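Local coordinates for SusD superfamily protein (Bacteroides fragilis NCTC 9343, PDB 3NQP) that probably binds glycans at the bacterial outer membrane, as a SusD-family lipoprotein thought to hand them to a partner transporter, at residues Gly51-Thr56 with Glu445-Gly450; Ala276-Gly281 with Gly375-Tyr380; Lys360-Val365 with Arg371-Asp376; Leu382-Leu387 with Glu449-Trp454. One frame throughout, in Å; residues are numbered along the deposited sequence.

Contact 1: Gly51-Thr56 with Glu445-Gly450; sequences GGRFIT and EFIQEG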
# COMPACT_ATOMS: atom_id res chain seq x y z
N GLY A 51 6.39 5.65 -7.47
CA GLY A 51 6.08 4.63 -8.48
C GLY A 51 6.14 5.00 -9.96
O GLY A 51 5.89 4.15 -10.77
N GLY A 52 6.47 6.24 -10.33
CA GLY A 52 6.75 6.55 -11.74
C GLY A 52 5.51 6.82 -12.56
O GLY A 52 5.56 6.84 -13.79
N ARG A 53 4.38 7.00 -11.91
CA ARG A 53 3.15 7.24 -12.67
C ARG A 53 2.30 8.42 -12.25
O ARG A 53 1.13 8.55 -12.68
CB ARG A 53 2.30 5.98 -12.73
CG ARG A 53 2.01 5.33 -11.43
CD ARG A 53 1.18 4.02 -11.70
NE ARG A 53 0.74 3.51 -10.42
CZ ARG A 53 -0.06 2.47 -10.22
NH1 ARG A 53 -0.56 1.78 -11.24
NH2 ARG A 53 -0.35 2.11 -8.96
N PHE A 54 2.89 9.33 -11.47
CA PHE A 54 2.23 10.56 -11.07
C PHE A 54 2.73 11.72 -11.94
O PHE A 54 3.83 11.68 -12.44
CB PHE A 54 2.52 10.82 -9.60
CG PHE A 54 1.63 10.05 -8.67
CD1 PHE A 54 0.38 10.50 -8.34
CD2 PHE A 54 2.01 8.84 -8.20
CE1 PHE A 54 -0.45 9.78 -7.51
CE2 PHE A 54 1.18 8.11 -7.37
CZ PHE A 54 -0.06 8.58 -7.04
N ILE A 55 1.88 12.70 -12.20
CA ILE A 55 2.35 13.88 -12.89
C ILE A 55 2.91 14.87 -11.85
O ILE A 55 2.64 14.75 -10.64
CB ILE A 55 1.24 14.52 -13.73
CG1 ILE A 55 0.14 15.08 -12.86
CG2 ILE A 55 0.64 13.53 -14.75
CD1 ILE A 55 0.05 16.56 -12.91
N THR A 56 3.66 15.86 -12.33
CA THR A 56 4.09 16.99 -11.50
C THR A 56 3.76 18.29 -12.23
O THR A 56 3.29 18.26 -13.36
CB THR A 56 5.62 16.94 -11.18
OG1 THR A 56 6.35 16.99 -12.40
CG2 THR A 56 5.96 15.66 -10.46
N GLU A 445 -4.74 -3.42 -10.44
CA GLU A 445 -5.58 -3.90 -9.34
C GLU A 445 -5.51 -2.95 -8.13
O GLU A 445 -6.50 -2.75 -7.41
CB GLU A 445 -5.18 -5.32 -8.93
CG GLU A 445 -6.02 -6.03 -7.89
CD GLU A 445 -7.46 -6.30 -8.35
OE1 GLU A 445 -7.72 -6.31 -9.56
OE2 GLU A 445 -8.31 -6.49 -7.48
N PHE A 446 -4.33 -2.39 -7.90
CA PHE A 446 -4.00 -1.72 -6.65
C PHE A 446 -3.67 -0.21 -6.75
O PHE A 446 -2.90 0.34 -5.97
CB PHE A 446 -2.84 -2.44 -6.00
CG PHE A 446 -3.14 -3.82 -5.63
CD1 PHE A 446 -4.11 -4.11 -4.67
CD2 PHE A 446 -2.47 -4.89 -6.24
CE1 PHE A 446 -4.40 -5.42 -4.35
CE2 PHE A 446 -2.76 -6.19 -5.89
CZ PHE A 446 -3.74 -6.45 -4.95
N ILE A 447 -4.29 0.45 -7.70
CA ILE A 447 -4.26 1.92 -7.76
C ILE A 447 -4.73 2.48 -6.42
O ILE A 447 -5.80 2.14 -5.93
CB ILE A 447 -5.10 2.45 -8.95
CG1 ILE A 447 -4.38 2.13 -10.27
CG2 ILE A 447 -5.30 3.99 -8.83
CD1 ILE A 447 -5.13 2.48 -11.52
N GLN A 448 -3.87 3.31 -5.82
CA GLN A 448 -4.16 4.01 -4.60
C GLN A 448 -4.15 3.07 -3.38
O GLN A 448 -4.74 3.39 -2.38
CB GLN A 448 -5.49 4.76 -4.69
CG GLN A 448 -5.56 5.97 -3.78
CD GLN A 448 -6.91 6.63 -3.83
OE1 GLN A 448 -7.91 6.05 -3.42
NE2 GLN A 448 -6.93 7.90 -4.28
N GLU A 449 -3.48 1.92 -3.52
CA GLU A 449 -3.38 0.88 -2.49
C GLU A 449 -1.91 0.52 -2.17
O GLU A 449 -1.63 -0.46 -1.50
CB GLU A 449 -4.19 -0.35 -2.90
CG GLU A 449 -5.68 -0.22 -2.72
CD GLU A 449 -6.38 -1.49 -3.08
OE1 GLU A 449 -6.65 -1.68 -4.32
OE2 GLU A 449 -6.62 -2.32 -2.14
N GLY A 450 -0.99 1.39 -2.58
CA GLY A 450 0.33 1.45 -1.95
C GLY A 450 1.32 0.34 -2.30
O GLY A 450 2.14 -0.05 -1.47
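A single buried arginine makes this contact, Arg53 reaching from the loop after helix 39-48 to the turn that follows helix 431-445. The touching surface is small and no hydrogen bond crosses it; the two backbones stay well apart, with Arg53 and Ile447 10.4 Å from CA to CA. The side chain spans that gap because it runs extended from CG to NE. At its far end NH1 lies 4.0 Å from CG1 of Ile447, which approaches the guanidinium obliquely, while the carbonyl O of Phe446 sits near the guanidinium plane, 4.3 Å from NH2. Only the isoleucine packs against it; the carbonyl oxygen is too far away to bond. The polar hold on NH1 is the carbonyl O of Asp443, in the last turns of helix 431-445. The surface that Arg53 meets is a type II beta turn from Phe446 to Glu449, closed by Glu449 N donating to Phe446 O at 3.0 Å. Gln448, at its third position, has positive phi (73°), as that turn type requires. From the turn itself, Ile447 packs on Tyr319 and Phe327, and Phe446 touches Arg381 of strand 377-381. On the other flank, Phe54 touches Ile71 of helix 68-71, and Arg53 pairs through its backbone with Asn320.

Contact 2: Ala276-Gly281 with Gly375-Tyr380; sequences ATNSNG and GDYIFY. With EDO (1,2-ethanediol), chain F.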
# COMPACT_ATOMS: atom_id res chain seq x y z
N ALA A 276 -13.00 10.31 11.96
CA ALA A 276 -11.82 10.59 11.13
C ALA A 276 -12.17 10.23 9.71
O ALA A 276 -12.87 9.23 9.46
CB ALA A 276 -10.64 9.79 11.61
N THR A 277 -11.76 11.11 8.79
CA THR A 277 -11.90 10.92 7.35
C THR A 277 -10.52 11.07 6.69
O THR A 277 -9.57 11.50 7.31
CB THR A 277 -12.93 11.93 6.74
OG1 THR A 277 -12.54 13.27 7.03
CG2 THR A 277 -14.34 11.68 7.32
N ASN A 278 -10.40 10.66 5.43
CA ASN A 278 -9.11 10.63 4.78
C ASN A 278 -9.07 11.70 3.69
O ASN A 278 -10.09 12.40 3.44
CB ASN A 278 -8.82 9.22 4.27
CG ASN A 278 -9.87 8.71 3.30
OD1 ASN A 278 -10.11 9.35 2.28
ND2 ASN A 278 -10.44 7.52 3.59
N SER A 279 -7.91 11.83 3.06
CA SER A 279 -7.66 12.84 2.04
C SER A 279 -7.86 12.37 0.60
O SER A 279 -7.30 12.96 -0.31
CB SER A 279 -6.21 13.32 2.24
OG SER A 279 -6.10 13.97 3.51
N ASN A 280 -8.74 11.38 0.38
CA ASN A 280 -8.99 10.87 -0.95
C ASN A 280 -9.64 11.93 -1.87
O ASN A 280 -9.59 11.81 -3.12
CB ASN A 280 -9.76 9.54 -0.93
CG ASN A 280 -8.88 8.35 -0.51
OD1 ASN A 280 -7.68 8.52 -0.25
ND2 ASN A 280 -9.49 7.13 -0.41
N GLY A 281 -10.18 13.01 -1.27
CA GLY A 281 -10.68 14.16 -2.06
C GLY A 281 -9.63 14.90 -2.86
O GLY A 281 -9.95 15.64 -3.82
N GLY A 375 -14.00 6.19 3.12
CA GLY A 375 -13.54 4.91 2.56
C GLY A 375 -12.43 4.30 3.44
O GLY A 375 -11.55 5.01 3.88
N ASP A 376 -12.50 3.01 3.74
CA ASP A 376 -11.48 2.41 4.61
C ASP A 376 -10.19 2.24 3.82
O ASP A 376 -10.22 2.07 2.58
CB ASP A 376 -11.91 1.02 5.11
CG ASP A 376 -12.89 1.07 6.30
OD1 ASP A 376 -13.24 2.19 6.77
OD2 ASP A 376 -13.30 -0.05 6.76
N TYR A 377 -9.05 2.31 4.50
CA TYR A 377 -7.76 2.08 3.82
C TYR A 377 -7.36 0.59 3.93
O TYR A 377 -6.90 0.13 4.98
CB TYR A 377 -6.67 3.04 4.40
CG TYR A 377 -6.39 4.24 3.52
CD1 TYR A 377 -7.42 5.04 3.03
CD2 TYR A 377 -5.10 4.54 3.11
CE1 TYR A 377 -7.16 6.11 2.21
CE2 TYR A 377 -4.85 5.59 2.26
CZ TYR A 377 -5.86 6.37 1.81
OH TYR A 377 -5.57 7.38 0.94
N ILE A 378 -7.56 -0.17 2.85
CA ILE A 378 -7.32 -1.63 2.88
C ILE A 378 -5.83 -1.81 2.76
O ILE A 378 -5.23 -1.25 1.83
CB ILE A 378 -8.01 -2.35 1.69
CG1 ILE A 378 -9.51 -2.05 1.73
CG2 ILE A 378 -7.62 -3.86 1.68
CD1 ILE A 378 -10.34 -2.46 0.52
N PHE A 379 -5.22 -2.53 3.70
CA PHE A 379 -3.82 -2.88 3.65
C PHE A 379 -3.61 -4.26 3.01
O PHE A 379 -2.70 -4.42 2.24
CB PHE A 379 -3.20 -2.88 5.06
CG PHE A 379 -2.94 -1.52 5.63
CD1 PHE A 379 -3.28 -0.36 4.95
CD2 PHE A 379 -2.38 -1.42 6.88
CE1 PHE A 379 -3.00 0.89 5.51
CE2 PHE A 379 -2.10 -0.19 7.44
CZ PHE A 379 -2.40 0.95 6.77
N TYR A 380 -4.45 -5.25 3.35
CA TYR A 380 -4.37 -6.57 2.70
C TYR A 380 -5.76 -7.02 2.29
O TYR A 380 -6.65 -7.00 3.12
CB TYR A 380 -3.81 -7.62 3.63
CG TYR A 380 -2.44 -7.34 4.11
CD1 TYR A 380 -1.36 -7.36 3.22
CD2 TYR A 380 -2.19 -7.02 5.44
CE1 TYR A 380 -0.10 -7.12 3.61
CE2 TYR A 380 -0.87 -6.76 5.86
CZ TYR A 380 0.16 -6.80 4.93
OH TYR A 380 1.49 -6.57 5.27
C1 EDO F . -10.82 14.56 10.58
O1 EDO F . -10.20 13.42 9.90
C2 EDO F . -11.96 15.30 9.85
O2 EDO F . -13.09 14.53 9.28
O HOH W 1 -12.66 8.07 1.39
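Asn278 and Asn280 close on the chain from Gly375 to Tyr377, and the tight part lies at the tip of the tyrosine. Tyr377 OH donates to Asn280 OD1 at 2.7 Å, in the carbonyl plane and on a lone pair of the amide oxygen. The two side chains come from opposite directions, with the amide plane turned 33° from the ring, and OD1 sits at the ring edge. The other end of that amide is held too: Asn280 ND2 donates to the carbonyl O of Asn361, which fixes the flip of the group and leaves its oxygen facing the tyrosine. Asn278 comes in obliquely beside the same ring, its ND2 3.8 Å from Tyr377 CE1. ND2 also lies 2.8 Å from Gly375 O, but the angle is too poor for a hydrogen bond.

Asn278 OD1 takes the backbone N of Asn280 at 3.1 Å, making an Asx turn that leads into a 3-10 segment. Its CG stands between the backbone N and the carbonyl carbon (chi1 59°), the rotation that lets OD1 curl back over the chain. The segment it meets enters strand 377-381, which pairs antiparallel with strand 265-269; Trp40 of helix 39-48 touches both Asn280 and Tyr377.

At Gly375 N the link is indirect: one water donates to Asn278 OD1 and accepts from Gly375 N at 2.9 Å. The open side is at exposed Thr277, which holds a 1,2-ethanediol, probably from the crystallisation liquor, through its backbone N and through OG1, 2.6 Å from the diol O2.

Contact 3: Lys360-Val365 with Arg371-Asp376; sequences KNIGYV and RVYCGD. With EDO (1,2-ethanediol), chain I.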
# COMPACT_ATOMS: atom_id res chain seq x y z
N LYS A 360 -12.23 5.64 -6.79
CA LYS A 360 -12.12 4.26 -6.31
C LYS A 360 -12.67 4.06 -4.92
O LYS A 360 -13.29 3.03 -4.65
CB LYS A 360 -10.65 3.82 -6.31
CG LYS A 360 -10.44 2.31 -6.08
CD LYS A 360 -8.99 1.89 -6.35
CE LYS A 360 -8.73 0.44 -5.96
NZ LYS A 360 -7.43 -0.03 -6.46
N ASN A 361 -12.41 5.02 -4.03
CA ASN A 361 -12.60 4.83 -2.58
C ASN A 361 -12.87 6.18 -1.89
O ASN A 361 -12.17 6.58 -0.98
CB ASN A 361 -11.37 4.10 -2.02
CG ASN A 361 -11.51 3.68 -0.57
OD1 ASN A 361 -12.61 3.31 -0.12
ND2 ASN A 361 -10.38 3.67 0.15
N ILE A 362 -13.85 6.92 -2.41
CA ILE A 362 -14.19 8.27 -1.91
C ILE A 362 -15.44 8.28 -1.01
O ILE A 362 -16.13 9.31 -0.88
CB ILE A 362 -14.27 9.31 -3.06
CG1 ILE A 362 -15.28 8.90 -4.15
CG2 ILE A 362 -12.88 9.51 -3.68
CD1 ILE A 362 -15.85 10.13 -5.04
N GLY A 363 -15.72 7.16 -0.37
CA GLY A 363 -16.76 7.14 0.72
C GLY A 363 -18.19 7.28 0.19
O GLY A 363 -18.55 6.58 -0.75
N TYR A 364 -18.97 8.19 0.75
CA TYR A 364 -20.38 8.38 0.31
C TYR A 364 -20.87 9.79 0.53
O TYR A 364 -20.18 10.62 1.12
CB TYR A 364 -21.30 7.37 1.02
CG TYR A 364 -21.22 7.44 2.53
CD1 TYR A 364 -21.54 8.61 3.23
CD2 TYR A 364 -20.79 6.33 3.27
CE1 TYR A 364 -21.44 8.67 4.62
CE2 TYR A 364 -20.71 6.37 4.66
CZ TYR A 364 -21.01 7.55 5.32
OH TYR A 364 -20.88 7.58 6.69
N VAL A 365 -22.08 10.07 0.05
CA VAL A 365 -22.71 11.34 0.31
C VAL A 365 -23.74 11.04 1.38
O VAL A 365 -24.60 10.15 1.21
CB VAL A 365 -23.38 11.91 -0.94
CG1 VAL A 365 -23.99 13.25 -0.63
CG2 VAL A 365 -22.37 12.01 -2.12
N ARG A 371 -20.48 15.03 0.84
CA ARG A 371 -19.50 14.02 0.57
C ARG A 371 -18.66 13.81 1.83
O ARG A 371 -18.15 14.77 2.40
CB ARG A 371 -18.63 14.45 -0.61
CG ARG A 371 -17.34 13.61 -0.88
CD ARG A 371 -17.65 12.16 -1.21
NE ARG A 371 -18.50 12.03 -2.38
CZ ARG A 371 -18.91 10.86 -2.86
NH1 ARG A 371 -18.55 9.74 -2.25
NH2 ARG A 371 -19.69 10.81 -3.92
N VAL A 372 -18.56 12.57 2.27
CA VAL A 372 -17.72 12.19 3.39
C VAL A 372 -16.68 11.17 2.96
O VAL A 372 -17.01 10.10 2.51
CB VAL A 372 -18.58 11.61 4.55
CG1 VAL A 372 -17.70 11.23 5.74
CG2 VAL A 372 -19.66 12.61 5.04
N TYR A 373 -15.41 11.52 3.06
CA TYR A 373 -14.33 10.60 2.63
C TYR A 373 -13.99 9.57 3.73
O TYR A 373 -12.94 9.63 4.33
CB TYR A 373 -13.09 11.39 2.21
CG TYR A 373 -13.37 12.29 1.02
CD1 TYR A 373 -13.51 11.76 -0.26
CD2 TYR A 373 -13.53 13.64 1.18
CE1 TYR A 373 -13.76 12.60 -1.36
CE2 TYR A 373 -13.79 14.47 0.11
CZ TYR A 373 -13.92 13.94 -1.16
OH TYR A 373 -14.17 14.77 -2.23
N CYS A 374 -14.93 8.65 3.97
CA CYS A 374 -14.77 7.61 4.96
C CYS A 374 -14.54 6.24 4.35
O CYS A 374 -14.85 5.22 4.96
CB CYS A 374 -15.97 7.60 5.93
SG CYS A 374 -17.54 7.23 5.14
N GLY A 375 -14.00 6.19 3.12
CA GLY A 375 -13.54 4.91 2.56
C GLY A 375 -12.43 4.30 3.44
O GLY A 375 -11.55 5.01 3.88
N ASP A 376 -12.50 3.01 3.74
CA ASP A 376 -11.48 2.41 4.61
C ASP A 376 -10.19 2.24 3.82
O ASP A 376 -10.22 2.07 2.58
CB ASP A 376 -11.91 1.02 5.11
CG ASP A 376 -12.89 1.07 6.30
OD1 ASP A 376 -13.24 2.19 6.77
OD2 ASP A 376 -13.30 -0.05 6.76
C1 EDO I . -18.40 7.28 -4.33
O1 EDO I . -17.99 6.99 -5.70
C2 EDO I . -19.86 6.92 -4.02
O2 EDO I . -20.75 7.95 -4.51
O HOH W 1 -12.66 8.07 1.39
O HOH W 2 -12.02 0.68 0.92
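Val365 and Ile362 clamp the guanidinium of Arg371 across a short antiparallel beta hairpin, strand 364-365 against strand 371-372. Val365 CG2 lies 3.3 Å above one face, offset toward the rim, and Ile362 CD1 sits over the centre of the opposite one. The arginine chain, bent at chi2 (62°) and chi3 (59°), folds back so that NH1 reaches Ile362 O at 2.8 Å, well above that carbonyl plane. NE is held by Asp308 O, and NH2 donates to a 1,2-ethanediol at the plate's edge.

Tyr364 and Val372 form the hydrogen-bonded pair, the Val372 N to Tyr364 O bond 2.8 Å long and almost straight. Gly363, with no side chain, leaves room beside them that Val372 O and the Cys374 backbone take up. Ile362 presses its CB against the edge of the Tyr373 ring, the two side chains pointing the same way.

At the far end, Asn361 ND2 donates to Asp376 O at 2.9 Å, while its OD1 nestles against the bare CA of Gly375. On the face with Val372, the Tyr364 hydroxyl bonds Glu273, and Cys374 SG sits over the tyrosine ring, 3.8 Å from its centroid and 3.3 Å from CE2.

Contact 4: Leu382-Leu387 with Glu449-Trp454; sequences LPWVYL and EGQRWW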
# COMPACT_ATOMS: atom_id res chain seq x y z
N LEU A 382 -7.69 -10.17 -0.69
CA LEU A 382 -7.34 -11.47 -1.26
C LEU A 382 -6.57 -11.42 -2.60
O LEU A 382 -5.64 -12.20 -2.75
CB LEU A 382 -8.60 -12.36 -1.37
CG LEU A 382 -8.40 -13.86 -1.39
CD1 LEU A 382 -7.74 -14.28 -0.01
CD2 LEU A 382 -9.80 -14.55 -1.63
N PRO A 383 -6.93 -10.54 -3.58
CA PRO A 383 -6.13 -10.54 -4.81
C PRO A 383 -4.64 -10.19 -4.60
O PRO A 383 -3.78 -10.60 -5.42
CB PRO A 383 -6.82 -9.48 -5.71
CG PRO A 383 -8.26 -9.45 -5.23
CD PRO A 383 -8.09 -9.65 -3.69
N TRP A 384 -4.33 -9.46 -3.55
CA TRP A 384 -2.91 -9.24 -3.17
C TRP A 384 -2.26 -10.59 -2.85
O TRP A 384 -1.10 -10.83 -3.21
CB TRP A 384 -2.78 -8.22 -2.02
CG TRP A 384 -1.36 -8.01 -1.54
CD1 TRP A 384 -0.48 -7.07 -1.98
CD2 TRP A 384 -0.69 -8.74 -0.54
NE1 TRP A 384 0.72 -7.19 -1.33
CE2 TRP A 384 0.62 -8.23 -0.44
CE3 TRP A 384 -1.06 -9.83 0.27
CZ2 TRP A 384 1.56 -8.75 0.45
CZ3 TRP A 384 -0.16 -10.31 1.16
CH2 TRP A 384 1.14 -9.79 1.24
N VAL A 385 -2.99 -11.47 -2.17
CA VAL A 385 -2.43 -12.76 -1.76
C VAL A 385 -2.15 -13.56 -3.04
O VAL A 385 -1.05 -14.10 -3.24
CB VAL A 385 -3.31 -13.52 -0.71
CG1 VAL A 385 -2.71 -14.87 -0.43
CG2 VAL A 385 -3.52 -12.67 0.63
N TYR A 386 -3.12 -13.56 -3.93
CA TYR A 386 -2.93 -14.20 -5.21
C TYR A 386 -1.73 -13.69 -6.04
O TYR A 386 -0.98 -14.50 -6.57
CB TYR A 386 -4.18 -14.06 -6.10
CG TYR A 386 -5.48 -14.69 -5.64
CD1 TYR A 386 -5.51 -15.89 -4.93
CD2 TYR A 386 -6.70 -14.17 -6.09
CE1 TYR A 386 -6.73 -16.47 -4.57
CE2 TYR A 386 -7.90 -14.74 -5.73
CZ TYR A 386 -7.90 -15.90 -5.00
OH TYR A 386 -9.09 -16.45 -4.66
N LEU A 387 -1.58 -12.37 -6.19
CA LEU A 387 -0.49 -11.85 -7.04
C LEU A 387 0.88 -12.00 -6.36
O LEU A 387 1.91 -12.11 -7.02
CB LEU A 387 -0.79 -10.43 -7.51
CG LEU A 387 -2.01 -10.40 -8.49
CD1 LEU A 387 -2.41 -8.98 -8.73
CD2 LEU A 387 -1.71 -11.14 -9.80
N GLU A 449 -3.48 1.92 -3.52
CA GLU A 449 -3.38 0.88 -2.49
C GLU A 449 -1.91 0.52 -2.17
O GLU A 449 -1.63 -0.46 -1.50
CB GLU A 449 -4.19 -0.35 -2.90
CG GLU A 449 -5.68 -0.22 -2.72
CD GLU A 449 -6.38 -1.49 -3.08
OE1 GLU A 449 -6.65 -1.68 -4.32
OE2 GLU A 449 -6.62 -2.32 -2.14
N GLY A 450 -0.99 1.39 -2.58
CA GLY A 450 0.33 1.45 -1.95
C GLY A 450 1.32 0.34 -2.30
O GLY A 450 2.14 -0.05 -1.47
N GLN A 451 1.23 -0.19 -3.52
CA GLN A 451 2.12 -1.26 -3.90
C GLN A 451 3.29 -0.93 -4.87
O GLN A 451 4.37 -1.57 -4.80
CB GLN A 451 1.31 -2.38 -4.53
CG GLN A 451 0.21 -2.97 -3.63
CD GLN A 451 0.75 -3.62 -2.40
OE1 GLN A 451 1.54 -4.57 -2.47
NE2 GLN A 451 0.37 -3.07 -1.24
N ARG A 452 3.07 0.00 -5.78
CA ARG A 452 3.97 0.09 -6.92
C ARG A 452 5.43 0.39 -6.56
O ARG A 452 6.36 -0.20 -7.15
CB ARG A 452 3.50 1.07 -8.00
CG ARG A 452 4.34 0.87 -9.28
CD ARG A 452 3.73 1.57 -10.51
NE ARG A 452 3.92 0.74 -11.68
CZ ARG A 452 4.88 0.85 -12.59
NH1 ARG A 452 5.74 1.86 -12.59
NH2 ARG A 452 4.91 -0.04 -13.57
N TRP A 453 5.66 1.27 -5.61
CA TRP A 453 7.06 1.57 -5.24
C TRP A 453 7.70 0.29 -4.74
O TRP A 453 8.83 -0.03 -5.10
CB TRP A 453 7.17 2.68 -4.17
CG TRP A 453 8.63 2.89 -3.66
CD1 TRP A 453 9.05 2.77 -2.40
CD2 TRP A 453 9.78 3.20 -4.45
NE1 TRP A 453 10.42 2.98 -2.32
CE2 TRP A 453 10.88 3.27 -3.58
CE3 TRP A 453 9.98 3.46 -5.81
CZ2 TRP A 453 12.15 3.56 -4.01
CZ3 TRP A 453 11.25 3.75 -6.24
CH2 TRP A 453 12.31 3.81 -5.34
N TRP A 454 6.96 -0.45 -3.91
CA TRP A 454 7.51 -1.70 -3.36
C TRP A 454 7.76 -2.74 -4.47
O TRP A 454 8.83 -3.39 -4.53
CB TRP A 454 6.62 -2.25 -2.24
CG TRP A 454 6.38 -1.26 -1.10
CD1 TRP A 454 5.21 -1.03 -0.45
CD2 TRP A 454 7.37 -0.47 -0.43
NE1 TRP A 454 5.40 -0.11 0.57
CE2 TRP A 454 6.72 0.24 0.58
CE3 TRP A 454 8.74 -0.30 -0.60
CZ2 TRP A 454 7.40 1.12 1.41
CZ3 TRP A 454 9.40 0.60 0.23
CH2 TRP A 454 8.73 1.29 1.21
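The N-terminal turn of helix 382-396 is joined to the loop before helix 452-458, within the largely helical SusD fold, through one indole and one amide, Trp384 and Gln451. Both residues are buried. The bond between them is weak: Trp384 NE1 donates to Gln451 OE1 at 3.0 Å, but the N-H points well off the oxygen, with an angle of only 125°. The oxygen lies in the plane of the indole, at the edge formed by CD1 and NE1, and is 3.3 Å from Trp384 CD1 as well. It therefore sits beside both ring atoms instead of straight ahead of the N-H.

The flat groups stand nearly perpendicular, amide and ring planes 82° apart, so the glutamine meets the ring edge with its oxygen and does not stack on it. With CG anti to the backbone N (chi1 177°), Trp384 carries its ring out toward Gln451, and the turn about chi2 presents the CD1-NE1 edge. The glutamine chain is bent at chi2, and with the turn of its amide NE2 comes back to the carbonyl O of Glu449, a nearly straight but long and weak bond at 3.3 Å. OE1 has its stronger partner in Lys442 NZ, whose positive charge would probably polarise the amide.

Lys442 belongs to helix 431-445 and also packs on Trp384 and Leu387, bringing a third helix to the junction. Leu236 of helix 228-241 touches the indole as well, and Tyr380 of strand 377-381 meets it ring to ring at a steep tilt.

Contacts 2 and 3 are closest, with centres about 8 Å apart; they share Gly375, Asp376 and one bridging water, and Asn278 N probably bonds Tyr373 O at 3.0 Å. Contacts 1 and 4, centres about 12 Å apart, share Glu449 and Gly450, while Arg452 NH1 reaches Gly51 O at 2.9 Å. Lys360 ties the two groups together: its NZ, at the start of contact 3, forms a salt bridge with Glu449 OE1 at 2.8 Å and probably a hydrogen bond to Ile447 O. Strand 377-381, bulged on the way, leads directly in sequence from contact 2 into helix 382-396 of contact 4. The two ethanediol molecules beside contacts 2 and 3 do not by themselves mark a glycan site.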